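Local structure of N-acetylmuramoyl-L-alanine amidase (Mycolicibacterium smegmatis, 7AGM) at residues 26-31 with 36-41; 61-66 with 203-208; 116-121 with 145-150. The protein is a zinc-dependent amidase that hydrolyses the bond between N-acetylmuramic acid and L-alanine in peptidoglycan, and so probably takes part in cell-wall remodelling. All blocks are in the same frame, centred on the assembly; numbering follows the deposited sequence. Where two conformers were deposited one is given.

Contact 1: 26-31 with 36-41; sequences GRQVPT and TKNCQE
Val29 and Lys37 form the hydrogen-bonded pair at the middle of this short antiparallel ladder: Val29 N donates to Lys37 O at 2.9 Å and Lys37 N to Val29 O at 3.0 Å. Non-hydrogen-bonded pairs follow at either end, Gln28 with Asn38 and Pro30 with Thr36. Past the strand ends, Cys39 N reaches Arg27 O at 2.7 Å, though its N-H is well bent. The tight part lies on the face carrying Val29. There Val29 CG1 rests 4.0 Å from Cys39 CB and both residues are buried, the valine under Val88 and Asp89 of helix 88-98 and the cysteine tied by its disulfide to Cys87. On the solvent side the contact is polar and is made by the Gln28 amide. The Gln28 chain folds back at chi2 (-60°), which lays the amide across the neighbouring strand. Thr36 OG1 donates to OE1 at 2.8 Å, in the carbonyl plane and on a lone pair. The amide nitrogen NE2 gives to Asn38 OD1, also at 2.8 Å, and to Gly26 O of its own segment. Both acceptors lie close to the plane of the Gln28 amide, whereas the Asn38 amide is turned 80° to it; the three bonds together should fix the rotation of the glutamine end. Near the turn, Thr31 CG2 sits 3.5 Å from Thr36 C and also touches the aliphatic chain of Lys37, whose NZ is bonded to Asp167 O. Beyond the ladder, Glu41 O accepts from ND1 of the zinc ligand His17. The whole is a two-stranded beta hairpin, its strands twisted to 134°, at the surface near the zinc site of the amidase, with the Lys37 side chain about 10 Å from the zinc ion.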
# COMPACT_ATOMS: atom_id res chain seq x y z
N GLY A 26 20.50 4.62 0.02
CA GLY A 26 21.05 4.12 -1.23
C GLY A 26 21.66 2.73 -1.18
O GLY A 26 21.94 2.15 -2.23
N ARG A 27 21.87 2.19 0.02
CA ARG A 27 22.43 0.85 0.16
C ARG A 27 21.55 -0.18 -0.53
O ARG A 27 20.32 -0.09 -0.51
CB ARG A 27 22.56 0.50 1.65
CG ARG A 27 23.17 -0.87 1.91
CD ARG A 27 23.25 -1.17 3.40
NE ARG A 27 21.95 -1.09 4.05
CZ ARG A 27 21.09 -2.11 4.14
NH1 ARG A 27 21.40 -3.28 3.61
NH2 ARG A 27 19.93 -1.94 4.75
N GLN A 28 22.19 -1.18 -1.14
CA GLN A 28 21.47 -2.17 -1.94
C GLN A 28 20.91 -3.29 -1.07
O GLN A 28 21.59 -3.80 -0.18
CB GLN A 28 22.41 -2.76 -2.99
CG GLN A 28 22.86 -1.75 -4.04
CD GLN A 28 21.69 -1.17 -4.81
OE1 GLN A 28 21.06 -1.85 -5.63
NE2 GLN A 28 21.39 0.10 -4.57
N VAL A 29 19.66 -3.65 -1.34
CA VAL A 29 18.97 -4.71 -0.60
C VAL A 29 18.34 -5.67 -1.61
O VAL A 29 18.04 -5.26 -2.74
CB VAL A 29 17.93 -4.13 0.38
CG1 VAL A 29 18.57 -3.11 1.32
CG2 VAL A 29 16.75 -3.53 -0.37
N PRO A 30 18.13 -6.93 -1.26
CA PRO A 30 17.60 -7.89 -2.24
C PRO A 30 16.17 -7.57 -2.64
O PRO A 30 15.37 -7.07 -1.85
CB PRO A 30 17.67 -9.23 -1.50
CG PRO A 30 17.67 -8.87 -0.06
CD PRO A 30 18.41 -7.57 0.04
N THR A 31 15.86 -7.89 -3.90
CA THR A 31 14.54 -7.68 -4.46
C THR A 31 13.64 -8.91 -4.36
O THR A 31 12.42 -8.78 -4.52
CB THR A 31 14.65 -7.36 -5.95
OG1 THR A 31 15.21 -8.50 -6.64
CG2 THR A 31 15.53 -6.16 -6.17
N THR A 36 19.10 -6.46 -6.78
CA THR A 36 19.04 -5.55 -5.65
C THR A 36 18.45 -4.22 -6.10
O THR A 36 18.34 -3.94 -7.30
CB THR A 36 20.42 -5.31 -5.01
OG1 THR A 36 21.26 -4.59 -5.93
CG2 THR A 36 21.09 -6.62 -4.65
N LYS A 37 18.06 -3.41 -5.13
CA LYS A 37 17.63 -2.05 -5.38
C LYS A 37 17.90 -1.23 -4.12
O LYS A 37 18.34 -1.75 -3.09
CB LYS A 37 16.16 -1.98 -5.82
CG LYS A 37 15.15 -2.45 -4.80
CD LYS A 37 13.78 -2.65 -5.43
CE LYS A 37 13.28 -1.38 -6.12
NZ LYS A 37 11.88 -1.52 -6.62
N ASN A 38 17.66 0.08 -4.23
CA ASN A 38 17.93 0.97 -3.11
C ASN A 38 17.08 0.60 -1.90
O ASN A 38 15.91 0.24 -2.02
CB ASN A 38 17.66 2.42 -3.51
CG ASN A 38 18.74 2.99 -4.41
OD1 ASN A 38 19.57 2.26 -4.95
ND2 ASN A 38 18.72 4.31 -4.57
N CYS A 39 17.71 0.68 -0.71
CA CYS A 39 17.02 0.48 0.56
C CYS A 39 15.72 1.27 0.63
O CYS A 39 14.66 0.74 0.98
CB CYS A 39 17.96 0.87 1.70
SG CYS A 39 17.18 1.28 3.28
N GLN A 40 15.77 2.56 0.31
CA GLN A 40 14.57 3.38 0.29
C GLN A 40 14.64 4.40 -0.83
O GLN A 40 15.70 4.65 -1.41
CB GLN A 40 14.32 4.08 1.63
CG GLN A 40 13.41 3.31 2.58
CD GLN A 40 12.02 3.08 2.00
OE1 GLN A 40 11.60 3.76 1.06
NE2 GLN A 40 11.30 2.12 2.56
N GLU A 41 13.48 4.96 -1.14
CA GLU A 41 13.35 6.10 -2.03
C GLU A 41 12.59 7.17 -1.27
O GLU A 41 11.77 6.86 -0.40
CB GLU A 41 12.53 5.76 -3.27
CG GLU A 41 13.23 4.89 -4.27
CD GLU A 41 14.33 5.62 -5.00
OE1 GLU A 41 14.24 6.86 -5.15
OE2 GLU A 41 15.29 4.95 -5.44

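Contact 2: 61-66 with 203-208; sequences LRVRAA and KYADAI
Two helices flanking the central sheet of the amidase fold, 52-69 and 198-219, pack here at a crossing angle of -45°, their local axes 8.6 Å apart. The close approach centres on Ala205, whose small methyl lets Val63 CA and Ala205 CA come within 5.0 Å of each other. Val63 supplies the branch that fills the interface: CG2 lies 3.7 Å from Ala205 CB and, one turn further along, 4.0 Å from Ile208 CG2. Its chi1 of 168° sets CG2 beside the backbone N and anti to the carbonyl carbon, which turns this methyl onto the partner helix. Arg62 also meets the alanine methyl, at about a right angle to the approach of Val63, touching with its CB alone, 3.6 Å from Ala205 CB. The rest of the arginine leaves the Ala205 contact, with NE in a salt bridge to Asp58 of its own helix and NH1 bonded to Gln202 OE1 of the partner helix. Val209 and Ile212 continue the apolar cover of Val63. The fit thus relies on aliphatic carbons, methyls and the Arg62 methylene: shape and burial hold these segments together, with no polar bond between them to set their register, and the polar Arg62-Gln202 link lies at the edge of the seam.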
# COMPACT_ATOMS: atom_id res chain seq x y z
N LEU A 61 -2.78 5.90 9.23
CA LEU A 61 -3.30 6.07 10.59
C LEU A 61 -4.82 5.97 10.60
O LEU A 61 -5.41 5.41 11.53
CB LEU A 61 -2.86 7.42 11.15
CG LEU A 61 -1.38 7.57 11.47
CD1 LEU A 61 -1.09 8.98 11.99
CD2 LEU A 61 -0.94 6.52 12.49
N ARG A 62 -5.48 6.53 9.59
CA ARG A 62 -6.93 6.44 9.49
C ARG A 62 -7.37 5.01 9.23
O ARG A 62 -8.35 4.55 9.83
CB ARG A 62 -7.42 7.39 8.41
CG ARG A 62 -7.17 8.85 8.78
CD ARG A 62 -7.38 9.80 7.61
NE ARG A 62 -6.96 11.17 7.94
CZ ARG A 62 -7.75 12.08 8.50
NH1 ARG A 62 -9.01 11.80 8.79
NH2 ARG A 62 -7.27 13.29 8.76
N VAL A 63 -6.65 4.28 8.36
CA VAL A 63 -6.95 2.87 8.14
C VAL A 63 -6.81 2.09 9.45
O VAL A 63 -7.68 1.29 9.81
CB VAL A 63 -6.04 2.28 7.04
CG1 VAL A 63 -6.14 0.75 7.01
CG2 VAL A 63 -6.39 2.88 5.67
N ARG A 64 -5.72 2.33 10.19
CA ARG A 64 -5.50 1.59 11.43
C ARG A 64 -6.63 1.82 12.42
O ARG A 64 -7.12 0.87 13.05
CB ARG A 64 -4.16 1.98 12.07
CG ARG A 64 -4.02 1.32 13.43
CD ARG A 64 -2.67 1.51 14.02
NE ARG A 64 -2.49 2.86 14.51
CZ ARG A 64 -1.39 3.26 15.14
NH1 ARG A 64 -0.41 2.39 15.35
NH2 ARG A 64 -1.29 4.51 15.55
N ALA A 65 -7.04 3.08 12.61
CA ALA A 65 -8.11 3.38 13.55
C ALA A 65 -9.39 2.63 13.19
O ALA A 65 -10.07 2.09 14.06
CB ALA A 65 -8.37 4.88 13.58
N ALA A 66 -9.74 2.58 11.89
CA ALA A 66 -10.96 1.90 11.50
C ALA A 66 -10.86 0.40 11.71
O ALA A 66 -11.82 -0.24 12.16
CB ALA A 66 -11.31 2.24 10.05
N LYS A 203 -11.30 9.56 2.87
CA LYS A 203 -11.99 8.91 1.76
C LYS A 203 -11.18 7.72 1.25
O LYS A 203 -11.72 6.61 1.08
CB LYS A 203 -12.21 9.94 0.65
CG LYS A 203 -12.89 9.46 -0.62
CD LYS A 203 -12.73 10.52 -1.72
CE LYS A 203 -13.37 10.11 -3.04
NZ LYS A 203 -14.84 9.91 -2.88
N TYR A 204 -9.89 7.93 1.02
CA TYR A 204 -9.03 6.81 0.62
C TYR A 204 -9.00 5.73 1.70
O TYR A 204 -9.08 4.53 1.40
CB TYR A 204 -7.61 7.30 0.35
CG TYR A 204 -7.43 8.08 -0.94
CD1 TYR A 204 -7.67 7.48 -2.18
CD2 TYR A 204 -7.00 9.40 -0.92
CE1 TYR A 204 -7.50 8.19 -3.36
CE2 TYR A 204 -6.82 10.11 -2.08
CZ TYR A 204 -7.08 9.51 -3.30
OH TYR A 204 -6.88 10.25 -4.46
N ALA A 205 -8.87 6.14 2.96
CA ALA A 205 -8.79 5.16 4.05
C ALA A 205 -10.05 4.32 4.14
O ALA A 205 -9.97 3.09 4.30
CB ALA A 205 -8.51 5.86 5.38
N ASP A 206 -11.22 4.95 4.03
CA ASP A 206 -12.48 4.22 4.14
C ASP A 206 -12.58 3.15 3.05
O ASP A 206 -13.04 2.04 3.31
CB ASP A 206 -13.67 5.18 4.02
CG ASP A 206 -13.85 6.07 5.23
OD1 ASP A 206 -13.28 5.78 6.30
OD2 ASP A 206 -14.58 7.07 5.10
N ALA A 207 -12.15 3.49 1.83
CA ALA A 207 -12.20 2.52 0.74
C ALA A 207 -11.21 1.39 0.96
O ALA A 207 -11.52 0.22 0.71
CB ALA A 207 -11.90 3.25 -0.58
N ILE A 208 -10.00 1.72 1.41
CA ILE A 208 -9.01 0.69 1.70
C ILE A 208 -9.51 -0.25 2.79
O ILE A 208 -9.36 -1.48 2.69
CB ILE A 208 -7.65 1.33 2.03
CG1 ILE A 208 -7.11 2.06 0.79
CG2 ILE A 208 -6.67 0.28 2.58
CD1 ILE A 208 -5.86 2.91 1.06

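Contact 3: 116-121 with 145-150; sequences RGFHVL and QLAASG
The last turn of helix 134-148 stands over the chain leading into strand 119-123, the nearest backbone approach being 7.7 Å between Phe118 CA and Leu146 CA. Phe118 offers the flat of its ring to the helix. Leu146 CB sits almost over the ring centre, 3.6 Å from the centroid and 10° off the normal, a CH-pi contact. Leu146 CD1 covers the same face toward the CD1 side of the ring, 3.6 Å from Phe118 CD1. The same methyl also meets Val120 CG2 at 3.8 Å, so one leucine branch bridges two residues that project to the same side of the chain. At the far end of the ring, Ala147 CB approaches Phe118 CZ at 4.0 Å. With CG placed between its backbone N and carbonyl carbon (chi1 74°), Phe118 swings its ring beneath the helix; Ile151, in the loop that follows, touches it too. Leu146 passes on to Val181 of strand 178-185, which extends the apolar cluster. The helix itself ends in a Schellman motif: Gly150, at positive phi (90°), gives its N-H to Ala147 O, and Ser149 N bonds back to Gln145 O. The arrangement is that of an alpha/beta fold, in which a helix end packs its apolar side on the start of strand 119-123, in the central mixed sheet, and on the residue leading into it.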
# COMPACT_ATOMS: atom_id res chain seq x y z
N ARG A 116 -5.30 10.23 -13.67
CA ARG A 116 -5.64 10.15 -12.26
C ARG A 116 -6.20 8.77 -11.96
O ARG A 116 -6.48 7.97 -12.86
CB ARG A 116 -6.67 11.22 -11.86
CG ARG A 116 -8.10 10.92 -12.29
CD ARG A 116 -9.12 11.76 -11.53
NE ARG A 116 -9.10 11.48 -10.10
CZ ARG A 116 -10.17 11.43 -9.32
NH1 ARG A 116 -11.39 11.62 -9.81
NH2 ARG A 116 -10.03 11.17 -8.03
N GLY A 117 -6.36 8.50 -10.67
CA GLY A 117 -7.00 7.28 -10.23
C GLY A 117 -6.02 6.32 -9.57
O GLY A 117 -4.81 6.56 -9.49
N PHE A 118 -6.58 5.21 -9.08
CA PHE A 118 -5.84 4.24 -8.28
C PHE A 118 -5.36 3.06 -9.11
O PHE A 118 -5.93 2.72 -10.16
CB PHE A 118 -6.71 3.71 -7.12
CG PHE A 118 -7.77 2.73 -7.56
CD1 PHE A 118 -7.48 1.38 -7.71
CD2 PHE A 118 -9.06 3.17 -7.85
CE1 PHE A 118 -8.45 0.48 -8.15
CE2 PHE A 118 -10.04 2.27 -8.28
CZ PHE A 118 -9.73 0.92 -8.42
N HIS A 119 -4.31 2.39 -8.62
CA HIS A 119 -4.01 1.05 -9.11
C HIS A 119 -3.49 0.19 -7.96
O HIS A 119 -2.86 0.68 -7.02
CB HIS A 119 -3.16 1.02 -10.40
CG HIS A 119 -1.79 1.62 -10.29
ND1 HIS A 119 -1.57 2.96 -10.05
CD2 HIS A 119 -0.56 1.07 -10.45
CE1 HIS A 119 -0.27 3.20 -10.03
NE2 HIS A 119 0.37 2.07 -10.27
N VAL A 120 -3.82 -1.10 -8.03
CA VAL A 120 -3.49 -2.08 -7.01
C VAL A 120 -2.45 -3.02 -7.59
O VAL A 120 -2.72 -3.71 -8.59
CB VAL A 120 -4.72 -2.86 -6.51
CG1 VAL A 120 -4.31 -3.87 -5.43
CG2 VAL A 120 -5.78 -1.89 -5.98
N LEU A 121 -1.27 -3.04 -6.98
CA LEU A 121 -0.15 -3.86 -7.43
C LEU A 121 -0.11 -5.17 -6.66
O LEU A 121 -0.38 -5.22 -5.46
CB LEU A 121 1.18 -3.14 -7.23
CG LEU A 121 1.52 -1.90 -8.06
CD1 LEU A 121 0.57 -0.71 -7.82
CD2 LEU A 121 2.96 -1.50 -7.80
N GLN A 145 -13.39 -2.55 -4.22
CA GLN A 145 -13.87 -1.64 -3.18
C GLN A 145 -13.41 -0.21 -3.41
O GLN A 145 -14.16 0.73 -3.11
CB GLN A 145 -13.48 -2.14 -1.79
CG GLN A 145 -14.27 -3.36 -1.35
CD GLN A 145 -15.77 -3.16 -1.52
OE1 GLN A 145 -16.34 -2.20 -1.00
NE2 GLN A 145 -16.41 -4.06 -2.27
N LEU A 146 -12.20 -0.01 -3.95
CA LEU A 146 -11.79 1.34 -4.34
C LEU A 146 -12.70 1.87 -5.44
O LEU A 146 -13.16 3.01 -5.38
CB LEU A 146 -10.33 1.32 -4.79
CG LEU A 146 -9.31 1.07 -3.67
CD1 LEU A 146 -7.96 0.66 -4.20
CD2 LEU A 146 -9.15 2.32 -2.83
N ALA A 147 -12.98 1.04 -6.45
CA ALA A 147 -13.83 1.49 -7.55
C ALA A 147 -15.27 1.69 -7.12
O ALA A 147 -15.95 2.61 -7.61
CB ALA A 147 -13.74 0.50 -8.71
N ALA A 148 -15.77 0.86 -6.19
CA ALA A 148 -17.13 1.02 -5.71
C ALA A 148 -17.29 2.32 -4.95
O ALA A 148 -18.39 2.89 -4.93
CB ALA A 148 -17.52 -0.16 -4.81
N SER A 149 -16.21 2.81 -4.35
CA SER A 149 -16.20 4.06 -3.59
C SER A 149 -16.14 5.29 -4.49
O SER A 149 -16.11 6.41 -3.96
CB SER A 149 -15.02 4.06 -2.61
OG SER A 149 -15.07 2.96 -1.72
N GLY A 150 -16.13 5.12 -5.81
CA GLY A 150 -16.14 6.24 -6.73
C GLY A 150 -14.78 6.77 -7.11
O GLY A 150 -14.70 7.70 -7.92

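Contacts 2 and 3 are buried and apolar, while contact 1 lies at the surface, on the opposite side of the chain's centre from both. Its chemistry follows its place: backbone and side-chain hydrogen bonds hold the hairpin, whereas aliphatic and ring contacts, with no hydrogen bond across the segments, join each of the other pairs. Contacts 2 and 3 adjoin, their centres 14 Å apart. Helix 198-219, which faces helix 52-69 in contact 2, turns Ala207 toward contact 3, where its CB lies 3.7 Å from Leu146 CD2. Contact 1 touches neither; its nearest atoms are about 9 Å from contact 3 and about 16 Å from contact 2.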